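Local coordinates for FrpC operon protein (Neisseria meningitidis, PDB 5EDF) that binds the RTX iron-regulated protein FrpC and is itself iron-regulated, with a putative part in adhesion, at residues Thr20-Gly25 with Ala55-Leu60; Asp93-Val98 with Phe196-Gln201; Asp106-Ser111 with Gly183-Gly188. All coordinates share one frame; numbering follows the deposited sequence.

Contact 1 of 3, residues Thr20-Gly25 with Ala55-Leu60; sequences TFDFQG and AYSINL
Phe21 reaches the second segment with its CG anti to its own carbonyl carbon (chi1 -66°), and Ile58 comes to meet it with CG1 set between the backbone N and the carbonyl carbon (chi1 52°). The two side chains touch obliquely, Phe21 CD1 lying 3.9 Å from Ile58 CG1. The same ring atom also rests against Tyr56 CB. Ile58 CD1 is placed over one face of the Phe23 ring, displaced toward the rim, but too close for carbons, so this CH-pi contact is doubtful in detail. Asn59 O lies at the edge of the Phe23 ring, in its plane.

The backbones pair as parallel strands. Tyr56 N donates to Thr20 O at 3.0 Å. Asp22 N donates to Tyr56 O at 2.8 Å. Ile58 N donates to Asp22 O at 3.1 Å and closes the pairing. On the face that carries Asp22 and Ser57, Ala55 CB packs on Asp22 CB at 3.8 Å. Asp22 OD2 takes the N-H of Gly25 at 2.9 Å, an Asx motif that ties down the turn after the strand. A water reaches from Asp22 OD2 to Ser57 OG, weakly at the serine. A second water joins Gln24 NE2, Ile58 O and Asn59 ND2.

Asp22 OD1 forms a salt bridge with Lys27, and Tyr56 OH is bonded to Ser48 O. Strand 18-23 is the middle strand of a small mixed sheet, with 26-31 antiparallel on one side and 56-57 parallel on the other. Phe21 and Phe23 also touch Ile61 of strand 61-70, which belongs to the large antiparallel sheet.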
ATOM      1  N   THR A  20     -12.068  15.792   2.260  1.00 13.65           N
ATOM      2  CA  THR A  20     -13.101  14.893   2.701  1.00 12.41           C
ATOM      3  C   THR A  20     -13.724  14.133   1.525  1.00 15.14           C
ATOM      4  O   THR A  20     -14.120  14.720   0.508  1.00 17.50           O
ATOM      5  CB  THR A  20     -14.162  15.628   3.485  1.00 15.55           C
ATOM      6  OG1 THR A  20     -13.553  16.274   4.612  1.00 18.06           O
ATOM      7  CG2 THR A  20     -15.275  14.681   3.939  1.00 17.08           C
ATOM      8  N   PHE A  21     -13.777  12.807   1.674  1.00 14.66           N
ATOM      9  CA  PHE A  21     -14.311  11.878   0.698  1.00 14.49           C
ATOM     10  C   PHE A  21     -15.495  11.153   1.313  1.00 15.70           C
ATOM     11  O   PHE A  21     -15.586  11.041   2.502  1.00 15.92           O
ATOM     12  CB  PHE A  21     -13.255  10.872   0.330  1.00 13.25           C
ATOM     13  CG  PHE A  21     -12.083  11.462  -0.405  1.00 13.00           C
ATOM     14  CD1 PHE A  21     -12.088  11.562  -1.782  1.00 17.32           C
ATOM     15  CD2 PHE A  21     -10.968  11.913   0.285  1.00 14.12           C
ATOM     16  CE1 PHE A  21     -11.002  12.091  -2.482  1.00 18.27           C
ATOM     17  CE2 PHE A  21      -9.878  12.413  -0.403  1.00 16.27           C
ATOM     18  CZ  PHE A  21      -9.909  12.523  -1.783  1.00 15.84           C
ATOM     19  N   ASP A  22     -16.405  10.706   0.455  1.00 15.91           N
ATOM     20  CA  ASP A  22     -17.597   9.992   0.887  1.00 16.64           C
ATOM     21  C   ASP A  22     -17.792   8.745   0.051  1.00 16.86           C
ATOM     22  O   ASP A  22     -17.851   8.835  -1.162  1.00 16.74           O
ATOM     23  CB  ASP A  22     -18.858  10.874   0.795  1.00 19.26           C
ATOM     24  CG  ASP A  22     -20.079  10.157   1.232  1.00 25.57           C
ATOM     25  OD1 ASP A  22     -20.286  10.040   2.458  1.00 30.21           O
ATOM     26  OD2 ASP A  22     -20.812   9.685   0.349  1.00 29.95           O
ATOM     27  N   PHE A  23     -17.799   7.587   0.715  1.00 15.02           N
ATOM     28  CA  PHE A  23     -18.140   6.312   0.105  1.00 16.46           C
ATOM     29  C   PHE A  23     -19.565   5.947   0.489  1.00 16.68           C
ATOM     30  O   PHE A  23     -19.776   5.394   1.553  1.00 15.94           O
ATOM     31  CB  PHE A  23     -17.239   5.184   0.633  1.00 16.75           C
ATOM     32  CG  PHE A  23     -15.765   5.309   0.309  1.00 15.58           C
ATOM     33  CD1 PHE A  23     -15.220   4.727  -0.844  1.00 15.88           C
ATOM     34  CD2 PHE A  23     -14.908   5.838   1.243  1.00 18.70           C
ATOM     35  CE1 PHE A  23     -13.838   4.777  -1.081  1.00 16.19           C
ATOM     36  CE2 PHE A  23     -13.514   5.870   1.010  1.00 20.53           C
ATOM     37  CZ  PHE A  23     -13.013   5.322  -0.160  1.00 18.02           C
ATOM     38  N   GLN A  24     -20.510   6.298  -0.365  1.00 17.58           N
ATOM     39  CA  GLN A  24     -21.925   6.031  -0.100  1.00 18.23           C
ATOM     40  C   GLN A  24     -22.306   6.307   1.353  1.00 17.36           C
ATOM     41  O   GLN A  24     -22.962   5.479   1.997  1.00 21.38           O
ATOM     42  CB  GLN A  24     -22.303   4.612  -0.519  1.00 21.11           C
ATOM     43  CG  GLN A  24     -21.880   4.238  -1.924  1.00 29.90           C
ATOM     44  CD  GLN A  24     -22.702   4.895  -3.016  1.00 37.87           C
ATOM     45  OE1 GLN A  24     -23.812   5.388  -2.786  1.00 37.55           O
ATOM     46  NE2 GLN A  24     -22.151   4.905  -4.225  1.00 44.35           N
ATOM     47  N   GLY A  25     -21.934   7.480   1.858  1.00 18.94           N
ATOM     48  CA  GLY A  25     -22.277   7.877   3.208  1.00 22.87           C
ATOM     49  C   GLY A  25     -21.164   7.798   4.240  1.00 21.29           C
ATOM     50  O   GLY A  25     -21.212   8.465   5.259  1.00 22.66           O
ATOM     51  N   ALA A  55     -18.522  16.736   0.360  1.00 21.59           N
ATOM     52  CA  ALA A  55     -17.458  15.758   0.191  1.00 18.82           C
ATOM     53  C   ALA A  55     -17.350  15.391  -1.277  1.00 19.34           C
ATOM     54  O   ALA A  55     -18.296  15.606  -2.043  1.00 21.67           O
ATOM     55  CB  ALA A  55     -17.782  14.516   1.009  1.00 21.64           C
ATOM     56  N   TYR A  56     -16.208  14.821  -1.661  1.00 17.14           N
ATOM     57  CA  TYR A  56     -16.081  14.138  -2.961  1.00 17.68           C
ATOM     58  C   TYR A  56     -16.679  12.730  -2.842  1.00 16.19           C
ATOM     59  O   TYR A  56     -16.165  11.905  -2.098  1.00 17.51           O
ATOM     60  CB  TYR A  56     -14.625  14.039  -3.397  1.00 16.94           C
ATOM     61  CG  TYR A  56     -14.038  15.332  -3.847  1.00 16.09           C
ATOM     62  CD1 TYR A  56     -14.334  15.872  -5.078  1.00 22.63           C
ATOM     63  CD2 TYR A  56     -13.149  16.007  -3.047  1.00 16.01           C
ATOM     64  CE1 TYR A  56     -13.783  17.094  -5.483  1.00 19.92           C
ATOM     65  CE2 TYR A  56     -12.594  17.225  -3.445  1.00 17.38           C
ATOM     66  CZ  TYR A  56     -12.898  17.740  -4.661  1.00 17.87           C
ATOM     67  OH  TYR A  56     -12.322  18.913  -5.055  1.00 17.30           O
ATOM     68  N   SER A  57     -17.747  12.473  -3.593  1.00 17.74           N
ATOM     69  CA  SER A  57     -18.383  11.148  -3.650  1.00 18.92           C
ATOM     70  C   SER A  57     -17.612  10.270  -4.611  1.00 20.01           C
ATOM     71  O   SER A  57     -17.508  10.581  -5.796  1.00 23.50           O
ATOM     72  CB  SER A  57     -19.829  11.274  -4.123  1.00 21.73           C
ATOM     73  OG  SER A  57     -20.621  11.985  -3.202  1.00 25.17           O
ATOM     74  N   ILE A  58     -17.008   9.194  -4.112  1.00 17.06           N
ATOM     75  CA  ILE A  58     -16.100   8.377  -4.920  1.00 18.53           C
ATOM     76  C   ILE A  58     -16.352   6.896  -4.659  1.00 15.93           C
ATOM     77  O   ILE A  58     -17.086   6.552  -3.737  1.00 18.64           O
ATOM     78  CB  ILE A  58     -14.628   8.723  -4.608  1.00 18.22           C
ATOM     79  CG1 ILE A  58     -14.318   8.661  -3.101  1.00 24.88           C
ATOM     80  CG2 ILE A  58     -14.323  10.170  -4.970  1.00 20.40           C
ATOM     81  CD1 ILE A  58     -14.350   7.403  -2.528  1.00 30.26           C
ATOM     82  N   ASN A  59     -15.831   6.051  -5.525  1.00 16.89           N
ATOM     83  CA  ASN A  59     -15.791   4.603  -5.316  1.00 17.26           C
ATOM     84  C   ASN A  59     -14.437   4.110  -4.852  1.00 15.84           C
ATOM     85  O   ASN A  59     -14.344   3.033  -4.292  1.00 15.91           O
ATOM     86  CB  ASN A  59     -16.137   3.858  -6.624  1.00 21.43           C
ATOM     87  CG  ASN A  59     -17.512   4.192  -7.154  1.00 29.59           C
ATOM     88  OD1 ASN A  59     -17.699   4.309  -8.362  1.00 39.25           O
ATOM     89  ND2 ASN A  59     -18.472   4.335  -6.261  1.00 27.33           N
ATOM     90  N   LEU A  60     -13.372   4.851  -5.134  1.00 14.86           N
ATOM     91  CA  LEU A  60     -12.041   4.474  -4.704  1.00 13.59           C
ATOM     92  C   LEU A  60     -11.226   5.730  -4.485  1.00 12.90           C
ATOM     93  O   LEU A  60     -11.510   6.772  -5.114  1.00 14.11           O
ATOM     94  CB  LEU A  60     -11.329   3.546  -5.716  1.00 18.05           C
ATOM     95  CG  LEU A  60     -10.808   4.179  -7.000  1.00 18.22           C
ATOM     96  CD1 LEU A  60      -9.437   4.780  -6.867  1.00 19.58           C
ATOM     97  CD2 LEU A  60     -10.801   3.121  -8.120  1.00 26.93           C
TER
HETATM   98  O   HOH W   1     -22.027   9.101  -1.957  1.00 46.25           O
HETATM   99  O   HOH W   2     -19.215   4.420  -3.764  1.00 33.20           O

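Contact 2 of 3, residues Asp93-Val98 with Phe196-Gln201; sequences DGLDSV and FIREKQ
Arg198 and Ile197, the two central residues of a type I beta turn from Phe196 to Glu199, press against the loop that leads from helix 84-93 into strand 98-105. The turn is closed by Glu199 N bonding to Phe196 O. The facing loop is a run of tight turns: Asp93 OD1 takes the N-H of Leu95 in an Asx turn, and Leu95 and Ser97 each centre an inverse gamma turn.

Arg198 carries most of the contact. Its chain is bent at chi2 (-81°) and chi3 (76°), which turn CD and then NE. CG of Arg198 lies 3.1 Å from Asp96 O. Arg198 NH1 makes a weak hydrogen bond to Asp96 O at 3.4 Å. Gly94 O lies near the guanidinium plane, 2.9 Å from Arg198 NH1. Leu95 CD2 sits over one face of the guanidinium, toward its rim, 3.9 Å from Arg198 NH1. In the conformer given, Ile197 CG1 lies over the opposite face and CD1 approaches Val98 O and Asp96 O. A second conformer leaves these contacts uncertain.

Asp96 OD1 accepts from Ser97 N through its anti lone pair at 2.8 Å and also bonds to His86 of the helix. Asp99 takes the backbone N-H groups of Phe196 and Ile197, and Tyr67 OH bonds to Arg198 N.

Within the two segments the nearest carboxylate to Arg198 NH1 is that of Asp93, 6.9 Å away at OD1. The cation lies beside two backbone carbonyls, with one weak bond, so peptide dipoles may help to steady its charge.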
ATOM      1  N   ASP A  93       7.127   9.697 -14.328  1.00 24.08           N
ATOM      2  CA  ASP A  93       7.133   8.363 -14.948  1.00 28.73           C
ATOM      3  C   ASP A  93       6.900   7.185 -14.015  1.00 26.80           C
ATOM      4  O   ASP A  93       7.060   6.027 -14.420  1.00 29.97           O
ATOM      5  CB  ASP A  93       8.421   8.155 -15.747  1.00 27.20           C
ATOM      6  CG  ASP A  93       9.670   8.168 -14.887  1.00 27.35           C
ATOM      7  OD1 ASP A  93       9.547   8.242 -13.660  1.00 23.94           O
ATOM      8  OD2 ASP A  93      10.793   8.096 -15.457  1.00 28.89           O
ATOM      9  N   GLY A  94       6.510   7.471 -12.786  1.00 24.41           N
ATOM     10  CA  GLY A  94       6.280   6.432 -11.789  1.00 25.09           C
ATOM     11  C   GLY A  94       7.514   5.825 -11.135  1.00 26.28           C
ATOM     12  O   GLY A  94       7.363   5.042 -10.186  1.00 28.57           O
ATOM     13  N   LEU A  95       8.712   6.208 -11.578  1.00 26.67           N
ATOM     14  CA  LEU A  95       9.951   5.476 -11.260  1.00 25.27           C
ATOM     15  C   LEU A  95      10.715   6.084 -10.075  1.00 23.12           C
ATOM     16  O   LEU A  95      11.803   6.634 -10.201  1.00 23.21           O
ATOM     17  CB  LEU A  95      10.838   5.324 -12.485  1.00 30.18           C
ATOM     18  CG  LEU A  95      10.217   4.586 -13.678  1.00 29.94           C
ATOM     19  CD1 LEU A  95      11.279   4.403 -14.727  1.00 33.01           C
ATOM     20  CD2 LEU A  95       9.583   3.224 -13.299  1.00 34.16           C
ATOM     21  N   ASP A  96      10.093   5.979  -8.916  1.00 19.55           N
ATOM     22  CA  ASP A  96      10.707   6.409  -7.666  1.00 16.91           C
ATOM     23  C   ASP A  96      10.049   5.612  -6.535  1.00 16.52           C
ATOM     24  O   ASP A  96       9.160   4.781  -6.803  1.00 18.45           O
ATOM     25  CB  ASP A  96      10.599   7.935  -7.475  1.00 18.07           C
ATOM     26  CG  ASP A  96      11.797   8.534  -6.734  1.00 19.38           C
ATOM     27  OD1 ASP A  96      12.160   8.038  -5.659  1.00 21.34           O
ATOM     28  OD2 ASP A  96      12.431   9.489  -7.247  1.00 20.06           O
ATOM     29  N   SER A  97      10.521   5.822  -5.302  1.00 16.50           N
ATOM     30  CA  SER A  97      10.104   5.032  -4.138  0.50 16.02           C
ATOM     31  C   SER A  97       8.828   5.586  -3.549  1.00 14.15           C
ATOM     32  O   SER A  97       8.786   6.024  -2.404  1.00 14.57           O
ATOM     33  CB  SER A  97      11.205   4.987  -3.081  0.50 19.21           C
ATOM     34  OG  SER A  97      11.525   6.281  -2.631  0.50 24.47           O
ATOM     35  N   VAL A  98       7.788   5.590  -4.375  1.00 13.94           N
ATOM     36  CA  VAL A  98       6.476   6.060  -3.999  1.00 12.61           C
ATOM     37  C   VAL A  98       5.489   4.960  -4.371  1.00 12.63           C
ATOM     38  O   VAL A  98       5.374   4.579  -5.550  1.00 13.93           O
ATOM     39  CB  VAL A  98       6.128   7.390  -4.689  1.00 12.48           C
ATOM     40  CG1 VAL A  98       4.682   7.771  -4.390  1.00 13.46           C
ATOM     41  CG2 VAL A  98       7.117   8.525  -4.273  1.00 14.97           C
ATOM     42  N   PHE A 196       6.886  -1.128  -1.591  1.00 11.77           N
ATOM     43  CA  PHE A 196       8.309  -1.285  -1.848  1.00 12.96           C
ATOM     44  C   PHE A 196       8.611  -1.429  -3.346  1.00 15.10           C
ATOM     45  O   PHE A 196       9.435  -2.258  -3.752  1.00 16.33           O
ATOM     46  CB  PHE A 196       8.853  -2.501  -1.081  1.00 14.13           C
ATOM     47  CG  PHE A 196       8.814  -2.403   0.413  1.00 14.59           C
ATOM     48  CD1 PHE A 196       9.671  -1.553   1.066  1.00 15.96           C
ATOM     49  CD2 PHE A 196       7.996  -3.257   1.181  1.00 14.21           C
ATOM     50  CE1 PHE A 196       9.734  -1.527   2.448  1.00 17.90           C
ATOM     51  CE2 PHE A 196       8.053  -3.218   2.564  1.00 16.53           C
ATOM     52  CZ  PHE A 196       8.910  -2.371   3.183  1.00 16.58           C
ATOM     53  N   ILE A 197       7.949  -0.625  -4.182  0.50 15.40           N
ATOM     54  CA  ILE A 197       7.969  -0.894  -5.634  0.50 15.39           C
ATOM     55  C   ILE A 197       9.350  -0.813  -6.274  0.50 18.89           C
ATOM     56  O   ILE A 197       9.582  -1.455  -7.304  0.50 21.76           O
ATOM     57  CB  ILE A 197       7.024   0.022  -6.453  0.50 18.71           C
ATOM     58  CG1 ILE A 197       7.300   1.508  -6.204  0.50 17.07           C
ATOM     59  CG2 ILE A 197       5.599  -0.299  -6.148  0.50 18.06           C
ATOM     60  CD1 ILE A 197       6.788   2.402  -7.317  0.50 22.80           C
ATOM     61  N   ARG A 198      10.263  -0.037  -5.695  1.00 17.50           N
ATOM     62  CA  ARG A 198      11.618   0.045  -6.257  1.00 19.55           C
ATOM     63  C   ARG A 198      12.617  -0.937  -5.638  1.00 20.14           C
ATOM     64  O   ARG A 198      13.781  -0.998  -6.064  1.00 22.24           O
ATOM     65  CB  ARG A 198      12.196   1.452  -6.118  1.00 20.19           C
ATOM     66  CG  ARG A 198      11.343   2.539  -6.802  1.00 21.55           C
ATOM     67  CD  ARG A 198      11.569   2.633  -8.297  1.00 34.67           C
ATOM     68  NE  ARG A 198      10.920   1.567  -9.053  1.00 38.35           N
ATOM     69  CZ  ARG A 198       9.706   1.635  -9.603  1.00 43.34           C
ATOM     70  NH1 ARG A 198       8.960   2.729  -9.480  1.00 42.64           N
ATOM     71  NH2 ARG A 198       9.224   0.587 -10.275  1.00 44.57           N
ATOM     72  N   GLU A 199      12.211  -1.700  -4.646  1.00 17.70           N
ATOM     73  CA  GLU A 199      13.134  -2.638  -4.029  1.00 17.17           C
ATOM     74  C   GLU A 199      13.175  -3.975  -4.777  1.00 21.37           C
ATOM     75  O   GLU A 199      12.141  -4.617  -4.992  1.00 20.32           O
ATOM     76  CB  GLU A 199      12.722  -2.899  -2.572  1.00 19.33           C
ATOM     77  CG  GLU A 199      12.485  -1.648  -1.725  1.00 18.18           C
ATOM     78  CD  GLU A 199      13.610  -0.642  -1.844  1.00 19.49           C
ATOM     79  OE1 GLU A 199      14.746  -0.966  -1.380  1.00 21.80           O
ATOM     80  OE2 GLU A 199      13.425   0.439  -2.465  1.00 20.54           O
ATOM     81  N   LYS A 200      14.365  -4.412  -5.156  1.00 20.64           N
ATOM     82  CA  LYS A 200      14.536  -5.706  -5.826  1.00 22.54           C
ATOM     83  C   LYS A 200      15.000  -6.787  -4.839  1.00 20.53           C
ATOM     84  O   LYS A 200      14.826  -7.993  -5.080  1.00 23.16           O
ATOM     85  CB  LYS A 200      15.549  -5.569  -6.985  1.00 26.86           C
ATOM     86  CG  LYS A 200      15.185  -4.552  -8.075  1.00 32.98           C
ATOM     87  CD  LYS A 200      16.297  -4.430  -9.135  1.00 42.13           C
ATOM     88  CE  LYS A 200      17.514  -3.682  -8.593  1.00 48.04           C
ATOM     89  NZ  LYS A 200      17.199  -2.284  -8.147  1.00 49.42           N
ATOM     90  N   GLN A 201      15.556  -6.375  -3.709  1.00 22.00           N
ATOM     91  CA  GLN A 201      16.090  -7.325  -2.727  1.00 22.69           C
ATOM     92  C   GLN A 201      14.969  -8.062  -1.978  1.00 20.61           C
ATOM     93  O   GLN A 201      13.874  -7.520  -1.768  1.00 19.32           O
ATOM     94  CB  GLN A 201      17.041  -6.616  -1.739  1.00 24.49           C
ATOM     95  CG  GLN A 201      16.355  -5.761  -0.641  1.00 22.12           C
ATOM     96  CD  GLN A 201      15.992  -4.360  -1.084  1.00 21.73           C
ATOM     97  OE1 GLN A 201      16.104  -4.001  -2.271  1.00 23.90           O
ATOM     98  NE2 GLN A 201      15.556  -3.560  -0.128  1.00 21.54           N
TER

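Contact 3 of 3, residues Asp106-Ser111 with Gly183-Gly188; sequences DACSLS and GSCING
Cys108 and Cys185 are joined by a disulfide, Cys108 SG to Cys185 SG 2.1 Å, with a chi3 of 78°. The two half-cystines differ in chi1. Cys108 SG stands anti to its backbone N (chi1 -166°), whereas Cys185 SG stands anti to its carbonyl carbon (chi1 -57°). The bond brings Cys108 CB to 3.6 Å from Cys185 CB.

Van der Waals packing continues from the sulfur. Leu110 CG lies 4.0 Å from Cys185 SG. The CD1 branch of Leu110 extends to the strand backbone, 3.7 Å from Gly183 O and close to Ser184 CA. Pro160 touches both cysteines, and Ile162 of strand 161-167 touches Leu110.

The covalent link fastens the loop between strand 98-105 and helix 114-120 to the end of strand 178-186 in the large antiparallel sheet. Strands 98-105 and 178-186 are not neighbours there, since 189-193 runs between them. Leu110 and Ser111 of the same loop line the azide site, together with Met114 and Ile162.

Polar contact is slight. Asp106 N makes a weak hydrogen bond to Gly188 O at 3.4 Å, where the chain turns from strand 178-186 into strand 189-193. Asp106 O also comes within 3.2 Å of Gly188 O, but both are acceptors. Ser184 points away from the loop, and its OG bonds to Val191 O.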
ATOM      1  N   ASP A 106     -15.947  -1.958   0.659  1.00 21.79           N
ATOM      2  CA  ASP A 106     -16.591  -3.203   0.236  1.00 25.05           C
ATOM      3  C   ASP A 106     -16.442  -4.239   1.311  1.00 28.42           C
ATOM      4  O   ASP A 106     -15.491  -4.206   2.065  1.00 23.67           O
ATOM      5  CB  ASP A 106     -15.917  -3.737  -1.013  1.00 26.44           C
ATOM      6  CG  ASP A 106     -16.256  -2.946  -2.252  1.00 34.68           C
ATOM      7  OD1 ASP A 106     -17.466  -2.709  -2.461  1.00 46.11           O
ATOM      8  OD2 ASP A 106     -15.340  -2.598  -3.037  1.00 35.23           O
ATOM      9  N   ALA A 107     -17.373  -5.189   1.354  1.00 28.36           N
ATOM     10  CA  ALA A 107     -17.223  -6.330   2.220  1.00 28.80           C
ATOM     11  C   ALA A 107     -15.944  -7.069   1.839  1.00 23.33           C
ATOM     12  O   ALA A 107     -15.613  -7.182   0.666  1.00 25.78           O
ATOM     13  CB  ALA A 107     -18.470  -7.255   2.113  1.00 32.95           C
ATOM     14  N   CYS A 108     -15.256  -7.559   2.860  1.00 24.21           N
ATOM     15  CA  CYS A 108     -14.019  -8.297   2.684  1.00 22.00           C
ATOM     16  C   CYS A 108     -14.297  -9.584   1.940  1.00 27.93           C
ATOM     17  O   CYS A 108     -15.339 -10.222   2.163  1.00 28.90           O
ATOM     18  CB  CYS A 108     -13.407  -8.612   4.031  1.00 24.02           C
ATOM     19  SG  CYS A 108     -11.704  -9.143   3.873  1.00 23.40           S
ATOM     20  N   SER A 109     -13.429  -9.924   0.996  1.00 27.97           N
ATOM     21  CA  SER A 109     -13.572 -11.217   0.316  1.00 31.92           C
ATOM     22  C   SER A 109     -12.272 -12.019   0.348  1.00 30.84           C
ATOM     23  O   SER A 109     -12.076 -12.942  -0.452  1.00 33.06           O
ATOM     24  CB  SER A 109     -14.123 -11.040  -1.104  1.00 37.26           C
ATOM     25  OG  SER A 109     -13.311 -10.215  -1.906  1.00 37.38           O
ATOM     26  N   LEU A 110     -11.394 -11.683   1.287  1.00 24.37           N
ATOM     27  CA  LEU A 110     -10.256 -12.530   1.571  1.00 24.17           C
ATOM     28  C   LEU A 110     -10.781 -13.824   2.182  1.00 25.29           C
ATOM     29  O   LEU A 110     -11.595 -13.795   3.093  1.00 29.18           O
ATOM     30  CB  LEU A 110      -9.282 -11.845   2.530  1.00 21.45           C
ATOM     31  CG  LEU A 110      -8.655 -10.539   1.998  1.00 22.32           C
ATOM     32  CD1 LEU A 110      -7.678 -10.057   3.055  1.00 23.65           C
ATOM     33  CD2 LEU A 110      -7.985 -10.681   0.658  1.00 30.42           C
ATOM     34  N   SER A 111     -10.297 -14.943   1.648  1.00 24.71           N
ATOM     35  CA  SER A 111     -10.654 -16.275   2.129  1.00 29.35           C
ATOM     36  C   SER A 111     -10.156 -16.549   3.541  1.00 26.76           C
ATOM     37  O   SER A 111      -8.953 -16.426   3.800  1.00 24.00           O
ATOM     38  CB  SER A 111     -10.034 -17.307   1.201  1.00 30.34           C
ATOM     39  OG  SER A 111     -10.501 -18.595   1.552  1.00 34.10           O
ATOM     40  N   GLY A 183      -3.164  -7.596  -0.116  1.00  9.53           N
ATOM     41  CA  GLY A 183      -4.604  -7.416  -0.030  1.00 10.95           C
ATOM     42  C   GLY A 183      -5.037  -7.390   1.393  1.00 10.54           C
ATOM     43  O   GLY A 183      -4.603  -8.248   2.146  1.00 12.63           O
ATOM     44  N   SER A 184      -5.889  -6.477   1.799  1.00 10.90           N
ATOM     45  CA  SER A 184      -6.317  -6.390   3.170  1.00 11.66           C
ATOM     46  C   SER A 184      -7.697  -5.820   3.302  1.00 11.70           C
ATOM     47  O   SER A 184      -8.222  -5.195   2.344  1.00 11.56           O
ATOM     48  CB  SER A 184      -5.314  -5.565   3.974  1.00 11.76           C
ATOM     49  OG  SER A 184      -5.342  -4.186   3.591  1.00 11.89           O
ATOM     50  N   CYS A 185      -8.267  -5.977   4.482  1.00 14.12           N
ATOM     51  CA  CYS A 185      -9.559  -5.398   4.844  1.00 15.27           C
ATOM     52  C   CYS A 185      -9.371  -4.730   6.186  1.00 15.98           C
ATOM     53  O   CYS A 185      -8.887  -5.365   7.118  1.00 19.71           O
ATOM     54  CB  CYS A 185     -10.638  -6.480   4.923  1.00 16.59           C
ATOM     55  SG  CYS A 185     -10.773  -7.384   3.326  1.00 20.41           S
ATOM     56  N   ILE A 186      -9.655  -3.425   6.226  1.00 18.24           N
ATOM     57  CA  ILE A 186      -9.407  -2.586   7.396  1.00 18.75           C
ATOM     58  C   ILE A 186     -10.684  -1.810   7.665  1.00 22.40           C
ATOM     59  O   ILE A 186     -11.056  -0.933   6.886  1.00 20.14           O
ATOM     60  CB  ILE A 186      -8.230  -1.619   7.150  1.00 16.62           C
ATOM     61  CG1 ILE A 186      -6.963  -2.397   6.852  1.00 17.08           C
ATOM     62  CG2 ILE A 186      -8.051  -0.655   8.353  1.00 20.37           C
ATOM     63  CD1 ILE A 186      -5.785  -1.606   6.337  1.00 18.64           C
ATOM     64  N   ASN A 187     -11.351  -2.126   8.759  1.00 23.51           N
ATOM     65  CA  ASN A 187     -12.483  -1.317   9.229  1.00 28.60           C
ATOM     66  C   ASN A 187     -13.570  -1.139   8.161  1.00 25.07           C
ATOM     67  O   ASN A 187     -14.119  -0.055   8.038  1.00 24.82           O
ATOM     68  CB  ASN A 187     -12.013   0.093   9.679  1.00 29.33           C
ATOM     69  CG  ASN A 187     -11.217   0.095  10.986  1.00 42.81           C
ATOM     70  OD1 ASN A 187     -10.418  -0.803  11.263  1.00 42.16           O
ATOM     71  ND2 ASN A 187     -11.417   1.148  11.782  1.00 48.79           N
ATOM     72  N   GLY A 188     -13.877  -2.183   7.391  1.00 24.04           N
ATOM     73  CA  GLY A 188     -14.931  -2.116   6.360  1.00 22.79           C
ATOM     74  C   GLY A 188     -14.440  -1.679   4.982  1.00 20.21           C
ATOM     75  O   GLY A 188     -15.209  -1.688   3.998  1.00 20.02           O
TER

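Contacts 1 and 3 are partly buried, while contact 2 lies at the surface. Contacts 1 and 3 have centres about 18 Å apart, and contact 2 is on the opposite side of the chain's centre from both. Contact 1 is strand pairing within the small mixed sheet. Contact 2 joins two loops, and contact 3 ties a loop to strand 178-186, both at the large antiparallel sheet. Both use strand 98-105: contact 2 involves its start, and contact 3 the loop that follows it. Their chemistry differs accordingly. Regular backbone bonds and aromatic packing hold contact 1. Contact 2 rests on packing round a guanidinium and a weak bond to a carbonyl. A covalent bond holds contact 3.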